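Local coordinates for possible galactose mutarotase (Streptomyces platensis subsp. rosaceus, PDB 4RNL), which is of unknown function but probably interconverts the alpha and beta anomers of galactose or a related aldose, as an aldose 1-epimerase, at residues E28-L34 and L158-L163; A61-A65 and Y77-L81; L185-G189 and S266-L270. All coordinates share one frame; numbering follows the deposited sequence.

Contact 1 (E28-L34 and L158-L163); sequences ESGPAGL and LSAGAL
Leu34 lays its CD1 methyl against Leu158 and the turn that follows it. Leu34 CD1 is 3.6 Å from Leu158 CD1 and 3.5 Å from Gly161 O. The two leucine side chains cross at a slant. In Leu158, CG stands anti to the backbone N (chi1 178°), and this directs the branch toward residues 28-34. Leu158 CD1 lies against Leu34 CB, while Leu158 CD2 reaches Ser29 OG at 3.5 Å. Ser29 carries the polar link. Its OG donates to Ala160 O at 2.6 Å, tilted somewhat from the carbonyl plane. The same OG accepts from Leu34 N at 2.9 Å in a nearly straight bond (173°). Two bonds hold the hydroxyl, one given and one received. Gly33 passes close by, and a side chain there would run into Ser29 OG. Glu28 OE2 takes Gly30 N at 2.7 Å and also forms a salt bridge with Arg57. Phe340 of strand 332-342 packs on Leu34. Both segments are ends of beta-hairpins. One has a type I turn, Gly30 to Gly33, and the other a two-residue type II' turn, Ser159 to Ala162. Such packed hairpins from two antiparallel sheets are consistent with the beta-sandwich of galactose mutarotases.

Contact 2 (A61-A65 and Y77-L81); sequences ALGFA and YFGAL
Phe78 fills the space beside residues 62-64 and buries more surface here than any other residue of the contact. The tight part is built around its ring. Leu62 CB sits over one face, 4.1 Å from the centroid of the Phe78 ring and 27° off the normal, a CH-pi contact. The peptide from Leu62 C to Gly63 N lies above the same face, nearer the rim. Leu62 CD1 adds a touch on Phe78 CE1 at 3.8 Å. Phe64 comes in at the edge of the Phe78 ring, close to its plane. Phe64 CE2 is 3.5 Å from Phe78 CD2, and Phe64 CZ is 3.6 Å from Phe78 CE2. The two rings are inclined at 58°, so the pair is oblique. In Phe78, CG is anti to the carbonyl carbon (chi1 -75°), which carries the ring off the turn and up to residues 62-64.

The backbones meet more loosely. Leu62 O and Gly79 N are 4.5 Å apart, too far for a direct bond. A water fills the step. It donates to Leu62 O at 2.8 Å and accepts a weak bond from Gly79 N. Gly79 has positive phi, as suits the third position of the type II turn from Tyr77 to Ala80.

Neighbouring aromatic residues complete the cluster. Tyr184 of strand 180-185 meets the Phe78 ring edge-to-face, and Tyr70 of helix 67-72 does the same with Phe64. Tyr70 OH also bonds Phe64 N, and Tyr299 OH bonds Gly63 N. The two loops flank helix 67-72 in the chain. The first leaves strand 57-59 and the second leads into strand 81-82, so the contact draws together the two ends of this short helical excursion beside strand 180-185.

Contact 3 (L185-G189 and S266-L270); sequences LNLGG and SGRAL
The type I turn from Asn186 to Gly189 lies beside the start of strand 268-274, with Leu187 CA 5.8 Å from Arg268 CA. Leu187 O is the polar focus. Arg268 NH1 donates to it at 2.9 Å, tilted 24° from the carbonyl plane. The Arg268 chain is extended from CG to NE, and its CD passes close to this oxygen. A water in the guanidinium plane accepts from Arg268 NH1 at 2.8 Å and donates to Gly188 O. Arg268 NE bonds Ala50 O. Ser266 OG lies 3.1 Å from Leu187 O, but Asp263 is its stronger partner. Apolar contacts lie further along the strand. Leu185 CD1 meets Leu270 CD2 at 3.7 Å, the side chains crossing at about a right angle, and Leu187 CD1 rests on Arg268 O at 3.6 Å. An alanine at Arg268 has no guanidinium, and Ala50 O and the bridging water would probably be left without this mate, with Leu187 O held less firmly. Gly188 N bonds Asn186 OD1 in an Asx turn, and Arg268 N bonds Ser266 OG in an ST turn. A turn after strand 180-185 packs on an inner strand of the large sheet, consistent with the galactose mutarotase beta-sandwich.

Contacts 2 and 3 touch: Ala61 CA packs on Leu185 CD2 at 4.1 Å, and their centres are 16 Å apart. Contact 1 touches neither. Its nearest atoms are about 7 Å from contact 3 and about 9 Å from contact 2. Contacts 1 and 3 reach the same large antiparallel sheet, and Phe340 of strand 332-342 touches both. Contact 2 is the most central, about 10 Å from the chain centre, against 20 Å for contact 1 and 17 Å for contact 3. In sequence it falls between the segments of contact 1. It is probably the one nearest the sugar site: Gly79 and Ala80 bond Asn181 and His182, the motif that carries the catalytic histidine in relatives.

Contact 1 (E28-L34 and L158-L163)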
ATOM      1  N   GLU A  28       1.016 -12.037  15.957  1.00 17.45           N
ATOM      2  CA  GLU A  28       0.360 -13.337  15.868  1.00 13.40           C
ATOM      3  C   GLU A  28      -0.920 -13.358  16.699  1.00 19.19           C
ATOM      4  O   GLU A  28      -0.870 -13.118  17.905  1.00 16.96           O
ATOM      5  CB  GLU A  28       1.307 -14.432  16.374  1.00 17.38           C
ATOM      6  CG  GLU A  28       0.636 -15.767  16.640  1.00 22.93           C
ATOM      7  CD  GLU A  28       0.313 -16.515  15.368  1.00 28.72           C
ATOM      8  OE1 GLU A  28       1.249 -17.060  14.748  1.00 30.06           O
ATOM      9  OE2 GLU A  28      -0.876 -16.562  14.989  1.00 32.79           O
ATOM     10  N   SER A  29      -2.058 -13.653  16.069  1.00 14.58           N
ATOM     11  CA  SER A  29      -3.323 -13.738  16.802  1.00 16.21           C
ATOM     12  C   SER A  29      -3.935 -15.137  16.821  1.00 19.12           C
ATOM     13  O   SER A  29      -5.117 -15.296  17.126  1.00 17.51           O
ATOM     14  CB  SER A  29      -4.342 -12.696  16.310  1.00 15.51           C
ATOM     15  OG  SER A  29      -4.631 -12.825  14.922  1.00 15.64           O
ATOM     16  N   GLY A  30      -3.131 -16.147  16.499  1.00 19.55           N
ATOM     17  CA  GLY A  30      -3.555 -17.532  16.662  1.00 24.60           C
ATOM     18  C   GLY A  30      -4.047 -18.183  15.381  1.00 24.43           C
ATOM     19  O   GLY A  30      -4.168 -17.519  14.350  1.00 22.66           O
ATOM     20  N   PRO A  31      -4.346 -19.489  15.439  1.00 28.14           N
ATOM     21  CA  PRO A  31      -4.735 -20.218  14.224  1.00 29.54           C
ATOM     22  C   PRO A  31      -6.011 -19.684  13.565  1.00 34.54           C
ATOM     23  O   PRO A  31      -6.129 -19.739  12.341  1.00 38.24           O
ATOM     24  CB  PRO A  31      -4.916 -21.666  14.713  1.00 34.75           C
ATOM     25  CG  PRO A  31      -4.973 -21.587  16.211  1.00 35.58           C
ATOM     26  CD  PRO A  31      -4.175 -20.382  16.597  1.00 27.03           C
ATOM     27  N   ALA A  32      -6.940 -19.155  14.353  1.00 31.01           N
ATOM     28  CA  ALA A  32      -8.169 -18.601  13.791  1.00 31.02           C
ATOM     29  C   ALA A  32      -7.979 -17.149  13.375  1.00 30.29           C
ATOM     30  O   ALA A  32      -8.878 -16.533  12.801  1.00 28.52           O
ATOM     31  CB  ALA A  32      -9.317 -18.727  14.784  1.00 31.64           C
ATOM     32  N   GLY A  33      -6.805 -16.603  13.681  1.00 24.22           N
ATOM     33  CA  GLY A  33      -6.492 -15.227  13.344  1.00 22.15           C
ATOM     34  C   GLY A  33      -5.442 -15.134  12.256  1.00 18.27           C
ATOM     35  O   GLY A  33      -5.475 -15.885  11.280  1.00 26.14           O
ATOM     36  N   LEU A  34      -4.504 -14.210  12.427  1.00 16.67           N
ATOM     37  CA  LEU A  34      -3.499 -13.955  11.414  1.00 16.20           C
ATOM     38  C   LEU A  34      -2.111 -14.052  11.993  1.00 15.32           C
ATOM     39  O   LEU A  34      -1.920 -13.939  13.206  1.00 15.77           O
ATOM     40  CB  LEU A  34      -3.652 -12.531  10.865  1.00 16.50           C
ATOM     41  CG  LEU A  34      -4.954 -12.067  10.230  1.00 18.36           C
ATOM     42  CD1 LEU A  34      -4.718 -10.700   9.631  1.00 17.53           C
ATOM     43  CD2 LEU A  34      -5.405 -13.049   9.178  1.00 18.95           C
ATOM     44  N   LEU A 158      -2.826  -5.763  15.197  1.00 12.59           N
ATOM     45  CA  LEU A 158      -3.572  -6.936  14.786  1.00 14.46           C
ATOM     46  C   LEU A 158      -4.607  -7.233  15.846  1.00 16.72           C
ATOM     47  O   LEU A 158      -4.304  -7.221  17.038  1.00 18.27           O
ATOM     48  CB  LEU A 158      -2.620  -8.131  14.631  1.00 12.73           C
ATOM     49  CG  LEU A 158      -3.211  -9.489  14.257  1.00 14.87           C
ATOM     50  CD1 LEU A 158      -3.930  -9.421  12.903  1.00 15.82           C
ATOM     51  CD2 LEU A 158      -2.112 -10.553  14.232  1.00 16.50           C
ATOM     52  N   SER A 159      -5.832  -7.478  15.412  1.00 13.72           N
ATOM     53  CA  SER A 159      -6.884  -7.921  16.320  1.00 15.33           C
ATOM     54  C   SER A 159      -7.662  -9.020  15.625  1.00 18.08           C
ATOM     55  O   SER A 159      -8.321  -8.758  14.615  1.00 15.47           O
ATOM     56  CB  SER A 159      -7.820  -6.761  16.661  1.00 24.43           C
ATOM     57  OG  SER A 159      -8.830  -7.183  17.563  1.00 32.89           O
ATOM     58  N   ALA A 160      -7.575 -10.240  16.152  1.00 19.20           N
ATOM     59  CA  ALA A 160      -8.208 -11.401  15.522  1.00 16.34           C
ATOM     60  C   ALA A 160      -7.816 -11.515  14.047  1.00 17.10           C
ATOM     61  O   ALA A 160      -6.644 -11.704  13.717  1.00 17.16           O
ATOM     62  CB  ALA A 160      -9.734 -11.346  15.682  1.00 15.77           C
ATOM     63  N   GLY A 161      -8.791 -11.377  13.152  1.00 13.92           N
ATOM     64  CA  GLY A 161      -8.510 -11.521  11.735  1.00 14.19           C
ATOM     65  C   GLY A 161      -8.261 -10.222  10.988  1.00 16.33           C
ATOM     66  O   GLY A 161      -8.225 -10.222   9.759  1.00 15.12           O
ATOM     67  N   ALA A 162      -8.081  -9.119  11.714  1.00 12.34           N
ATOM     68  CA  ALA A 162      -7.966  -7.811  11.062  1.00 13.98           C
ATOM     69  C   ALA A 162      -6.629  -7.137  11.334  1.00 15.22           C
ATOM     70  O   ALA A 162      -6.239  -6.972  12.487  1.00 12.92           O
ATOM     71  CB  ALA A 162      -9.107  -6.896  11.500  1.00 12.56           C
ATOM     72  N   LEU A 163      -5.945  -6.728  10.267  1.00 10.34           N
ATOM     73  CA  LEU A 163      -4.723  -5.932  10.382  1.00 10.27           C
ATOM     74  C   LEU A 163      -5.068  -4.463  10.176  1.00 15.52           C
ATOM     75  O   LEU A 163      -5.639  -4.095   9.148  1.00 14.27           O
ATOM     76  CB  LEU A 163      -3.712  -6.339   9.306  1.00  9.13           C
ATOM     77  CG  LEU A 163      -2.473  -5.452   9.173  1.00 15.60           C
ATOM     78  CD1 LEU A 163      -1.582  -5.612  10.397  1.00 12.28           C
ATOM     79  CD2 LEU A 163      -1.715  -5.783   7.890  1.00 15.98           C
TER

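Contact 2 (A61-A65 and Y77-L81)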
ATOM      1  N   ALA A  61       0.759 -12.809   0.979  1.00 12.07           N
ATOM      2  CA  ALA A  61       1.350 -11.579   0.423  1.00 10.79           C
ATOM      3  C   ALA A  61       2.500 -11.867  -0.547  1.00 10.32           C
ATOM      4  O   ALA A  61       3.297 -12.768  -0.307  1.00 12.69           O
ATOM      5  CB  ALA A  61       1.819 -10.659   1.551  1.00 13.43           C
ATOM      6  N   LEU A  62       2.589 -11.112  -1.646  1.00  9.92           N
ATOM      7  CA  LEU A  62       3.764 -11.221  -2.505  1.00 10.47           C
ATOM      8  C   LEU A  62       4.946 -10.646  -1.743  1.00 11.19           C
ATOM      9  O   LEU A  62       4.855  -9.569  -1.151  1.00 11.64           O
ATOM     10  CB  LEU A  62       3.580 -10.464  -3.830  1.00 10.82           C
ATOM     11  CG  LEU A  62       2.434 -10.903  -4.746  1.00 12.24           C
ATOM     12  CD1 LEU A  62       2.601 -10.289  -6.133  1.00 11.99           C
ATOM     13  CD2 LEU A  62       2.328 -12.425  -4.834  1.00 11.60           C
ATOM     14  N   GLY A  63       6.059 -11.363  -1.733  1.00 14.15           N
ATOM     15  CA  GLY A  63       7.212 -10.894  -0.991  1.00 12.67           C
ATOM     16  C   GLY A  63       8.397 -11.819  -1.165  1.00 14.55           C
ATOM     17  O   GLY A  63       8.401 -12.689  -2.037  1.00 12.55           O
ATOM     18  N   PHE A  64       9.398 -11.647  -0.310  1.00 12.75           N
ATOM     19  CA  PHE A  64      10.602 -12.465  -0.376  1.00 13.24           C
ATOM     20  C   PHE A  64      10.901 -13.033   0.996  1.00 16.08           C
ATOM     21  O   PHE A  64      10.517 -12.449   2.017  1.00 14.76           O
ATOM     22  CB  PHE A  64      11.797 -11.623  -0.814  1.00 14.69           C
ATOM     23  CG  PHE A  64      11.619 -10.950  -2.147  1.00 13.88           C
ATOM     24  CD1 PHE A  64      11.564 -11.701  -3.316  1.00 16.42           C
ATOM     25  CD2 PHE A  64      11.547  -9.562  -2.232  1.00 16.61           C
ATOM     26  CE1 PHE A  64      11.420 -11.080  -4.548  1.00 22.74           C
ATOM     27  CE2 PHE A  64      11.400  -8.931  -3.461  1.00 17.94           C
ATOM     28  CZ  PHE A  64      11.340  -9.693  -4.621  1.00 20.07           C
ATOM     29  N   ALA A  65      11.605 -14.161   1.006  1.00 17.74           N
ATOM     30  CA  ALA A  65      12.002 -14.822   2.242  1.00 21.51           C
ATOM     31  C   ALA A  65      13.114 -14.054   2.945  1.00 23.55           C
ATOM     32  O   ALA A  65      13.270 -14.161   4.164  1.00 21.83           O
ATOM     33  CB  ALA A  65      12.449 -16.253   1.953  1.00 22.35           C
ATOM     34  N   TYR A  77       7.909  -2.722  -5.117  1.00 12.39           N
ATOM     35  CA  TYR A  77       7.353  -2.184  -3.879  1.00 12.34           C
ATOM     36  C   TYR A  77       6.572  -3.218  -3.061  1.00 14.18           C
ATOM     37  O   TYR A  77       5.587  -2.872  -2.416  1.00 12.27           O
ATOM     38  CB  TYR A  77       6.467  -0.963  -4.174  1.00 11.10           C
ATOM     39  CG  TYR A  77       7.250   0.194  -4.751  1.00 11.88           C
ATOM     40  CD1 TYR A  77       7.505   0.272  -6.114  1.00 17.01           C
ATOM     41  CD2 TYR A  77       7.768   1.181  -3.928  1.00 13.79           C
ATOM     42  CE1 TYR A  77       8.241   1.324  -6.647  1.00 19.94           C
ATOM     43  CE2 TYR A  77       8.512   2.239  -4.450  1.00 15.90           C
ATOM     44  CZ  TYR A  77       8.748   2.298  -5.808  1.00 16.25           C
ATOM     45  OH  TYR A  77       9.478   3.348  -6.335  1.00 16.97           O
ATOM     46  N   PHE A  78       7.008  -4.478  -3.082  1.00 12.66           N
ATOM     47  CA  PHE A  78       6.319  -5.518  -2.318  1.00 15.03           C
ATOM     48  C   PHE A  78       6.156  -5.110  -0.856  1.00 18.21           C
ATOM     49  O   PHE A  78       7.130  -4.732  -0.207  1.00 11.35           O
ATOM     50  CB  PHE A  78       7.087  -6.841  -2.384  1.00 13.39           C
ATOM     51  CG  PHE A  78       6.958  -7.561  -3.696  1.00 16.92           C
ATOM     52  CD1 PHE A  78       5.830  -7.394  -4.496  1.00 15.30           C
ATOM     53  CD2 PHE A  78       7.963  -8.414  -4.128  1.00 22.90           C
ATOM     54  CE1 PHE A  78       5.713  -8.082  -5.706  1.00 16.82           C
ATOM     55  CE2 PHE A  78       7.855  -9.098  -5.336  1.00 26.51           C
ATOM     56  CZ  PHE A  78       6.729  -8.929  -6.125  1.00 17.73           C
ATOM     57  N   GLY A  79       4.915  -5.161  -0.362  1.00 13.68           N
ATOM     58  CA  GLY A  79       4.583  -4.909   1.035  1.00 11.73           C
ATOM     59  C   GLY A  79       4.853  -3.527   1.608  1.00 14.32           C
ATOM     60  O   GLY A  79       4.681  -3.303   2.816  1.00 13.69           O
ATOM     61  N   ALA A  80       5.227  -2.578   0.756  1.00 10.60           N
ATOM     62  CA  ALA A  80       5.936  -1.397   1.239  1.00 13.00           C
ATOM     63  C   ALA A  80       5.076  -0.255   1.762  1.00 11.52           C
ATOM     64  O   ALA A  80       4.023   0.061   1.203  1.00 11.63           O
ATOM     65  CB  ALA A  80       6.876  -0.881   0.159  1.00 17.76           C
ATOM     66  N   LEU A  81       5.557   0.364   2.839  1.00  9.94           N
ATOM     67  CA  LEU A  81       5.088   1.681   3.263  1.00 11.82           C
ATOM     68  C   LEU A  81       5.611   2.661   2.211  1.00 16.98           C
ATOM     69  O   LEU A  81       6.822   2.778   2.013  1.00 15.79           O
ATOM     70  CB  LEU A  81       5.689   2.002   4.638  1.00 12.74           C
ATOM     71  CG  LEU A  81       5.243   3.184   5.507  1.00 22.55           C
ATOM     72  CD1 LEU A  81       6.008   3.163   6.825  1.00 20.66           C
ATOM     73  CD2 LEU A  81       5.447   4.500   4.838  1.00 20.36           C
TER
HETATM   74  O   HOH W   1       3.049  -7.421  -0.835  1.00 11.21           O

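Contact 3 (L185-G189 and S266-L270)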
ATOM      1  N   LEU A 185      -1.783  -8.995  -2.672  1.00 10.63           N
ATOM      2  CA  LEU A 185      -2.324 -10.215  -2.091  1.00  9.53           C
ATOM      3  C   LEU A 185      -2.762 -11.214  -3.154  1.00 10.27           C
ATOM      4  O   LEU A 185      -3.291 -10.851  -4.208  1.00  8.95           O
ATOM      5  CB  LEU A 185      -3.510  -9.889  -1.172  1.00 11.28           C
ATOM      6  CG  LEU A 185      -3.164  -9.112   0.098  1.00 16.42           C
ATOM      7  CD1 LEU A 185      -4.429  -8.580   0.742  1.00 19.83           C
ATOM      8  CD2 LEU A 185      -2.375 -10.001   1.062  1.00 15.21           C
ATOM      9  N   ASN A 186      -2.506 -12.487  -2.881  1.00  9.92           N
ATOM     10  CA  ASN A 186      -3.170 -13.573  -3.590  1.00  9.74           C
ATOM     11  C   ASN A 186      -3.849 -14.411  -2.511  1.00 14.10           C
ATOM     12  O   ASN A 186      -3.174 -15.088  -1.729  1.00 11.90           O
ATOM     13  CB  ASN A 186      -2.158 -14.415  -4.388  1.00  9.67           C
ATOM     14  CG  ASN A 186      -2.827 -15.460  -5.276  1.00 11.81           C
ATOM     15  OD1 ASN A 186      -3.796 -16.112  -4.868  1.00 10.25           O
ATOM     16  ND2 ASN A 186      -2.309 -15.635  -6.487  1.00 13.41           N
ATOM     17  N   LEU A 187      -5.178 -14.350  -2.454  1.00 13.47           N
ATOM     18  CA  LEU A 187      -5.930 -14.986  -1.366  1.00 11.12           C
ATOM     19  C   LEU A 187      -5.892 -16.511  -1.449  1.00 10.92           C
ATOM     20  O   LEU A 187      -6.287 -17.202  -0.508  1.00 12.35           O
ATOM     21  CB  LEU A 187      -7.381 -14.473  -1.330  1.00  8.69           C
ATOM     22  CG  LEU A 187      -7.524 -12.964  -1.116  1.00  8.33           C
ATOM     23  CD1 LEU A 187      -8.986 -12.527  -1.057  1.00 15.74           C
ATOM     24  CD2 LEU A 187      -6.786 -12.552   0.170  1.00 16.05           C
ATOM     25  N   GLY A 188      -5.399 -17.037  -2.571  1.00 11.87           N
ATOM     26  CA  GLY A 188      -5.213 -18.473  -2.731  1.00 12.77           C
ATOM     27  C   GLY A 188      -3.804 -18.900  -2.353  1.00 16.65           C
ATOM     28  O   GLY A 188      -3.462 -20.088  -2.401  1.00 14.91           O
ATOM     29  N   GLY A 189      -2.984 -17.926  -1.969  1.00 12.36           N
ATOM     30  CA  GLY A 189      -1.580 -18.168  -1.647  1.00 12.99           C
ATOM     31  C   GLY A 189      -0.661 -17.537  -2.680  1.00 13.17           C
ATOM     32  O   GLY A 189      -0.961 -17.579  -3.877  1.00 12.42           O
ATOM     33  N   SER A 266     -10.113 -21.147  -2.386  1.00 13.95           N
ATOM     34  CA  SER A 266      -9.696 -21.346  -0.999  1.00 15.42           C
ATOM     35  C   SER A 266     -10.788 -20.887  -0.054  1.00 15.08           C
ATOM     36  O   SER A 266     -10.853 -21.316   1.109  1.00 16.31           O
ATOM     37  CB  SER A 266      -8.441 -20.532  -0.705  1.00 13.39           C
ATOM     38  OG  SER A 266      -8.731 -19.139  -0.703  1.00 14.17           O
ATOM     39  N   GLY A 267     -11.644 -20.007  -0.556  1.00 13.51           N
ATOM     40  CA  GLY A 267     -12.671 -19.401   0.269  1.00 13.34           C
ATOM     41  C   GLY A 267     -12.232 -18.206   1.094  1.00 14.09           C
ATOM     42  O   GLY A 267     -13.044 -17.665   1.849  1.00 15.17           O
ATOM     43  N   ARG A 268     -10.976 -17.776   0.962  1.00 11.02           N
ATOM     44  CA  ARG A 268     -10.499 -16.618   1.721  1.00 10.40           C
ATOM     45  C   ARG A 268     -11.112 -15.324   1.200  1.00 13.30           C
ATOM     46  O   ARG A 268     -11.227 -15.121  -0.010  1.00 11.74           O
ATOM     47  CB  ARG A 268      -8.968 -16.512   1.687  1.00 10.17           C
ATOM     48  CG  ARG A 268      -8.265 -17.656   2.422  1.00 11.15           C
ATOM     49  CD  ARG A 268      -6.804 -17.308   2.745  1.00 14.11           C
ATOM     50  NE  ARG A 268      -6.082 -18.466   3.286  1.00 14.18           N
ATOM     51  CZ  ARG A 268      -5.592 -19.456   2.547  1.00 19.09           C
ATOM     52  NH1 ARG A 268      -5.736 -19.437   1.224  1.00 14.47           N
ATOM     53  NH2 ARG A 268      -4.958 -20.466   3.123  1.00 15.16           N
ATOM     54  N   ALA A 269     -11.509 -14.458   2.125  1.00 11.91           N
ATOM     55  CA  ALA A 269     -12.126 -13.181   1.776  1.00 11.17           C
ATOM     56  C   ALA A 269     -11.419 -12.049   2.493  1.00 12.06           C
ATOM     57  O   ALA A 269     -10.988 -12.203   3.636  1.00 14.77           O
ATOM     58  CB  ALA A 269     -13.600 -13.187   2.150  1.00 14.28           C
ATOM     59  N   LEU A 270     -11.320 -10.910   1.815  1.00 12.69           N
ATOM     60  CA  LEU A 270     -10.783  -9.687   2.403  1.00 12.12           C
ATOM     61  C   LEU A 270     -11.799  -8.573   2.268  1.00 13.91           C
ATOM     62  O   LEU A 270     -12.359  -8.367   1.186  1.00 12.34           O
ATOM     63  CB  LEU A 270      -9.517  -9.262   1.664  1.00 10.43           C
ATOM     64  CG  LEU A 270      -8.980  -7.859   1.968  1.00  9.88           C
ATOM     65  CD1 LEU A 270      -8.407  -7.795   3.385  1.00  8.93           C
ATOM     66  CD2 LEU A 270      -7.923  -7.494   0.949  1.00 13.02           C
TER
HETATM   67  O   HOH W   2      -4.748 -21.713  -0.050  1.00 26.86           O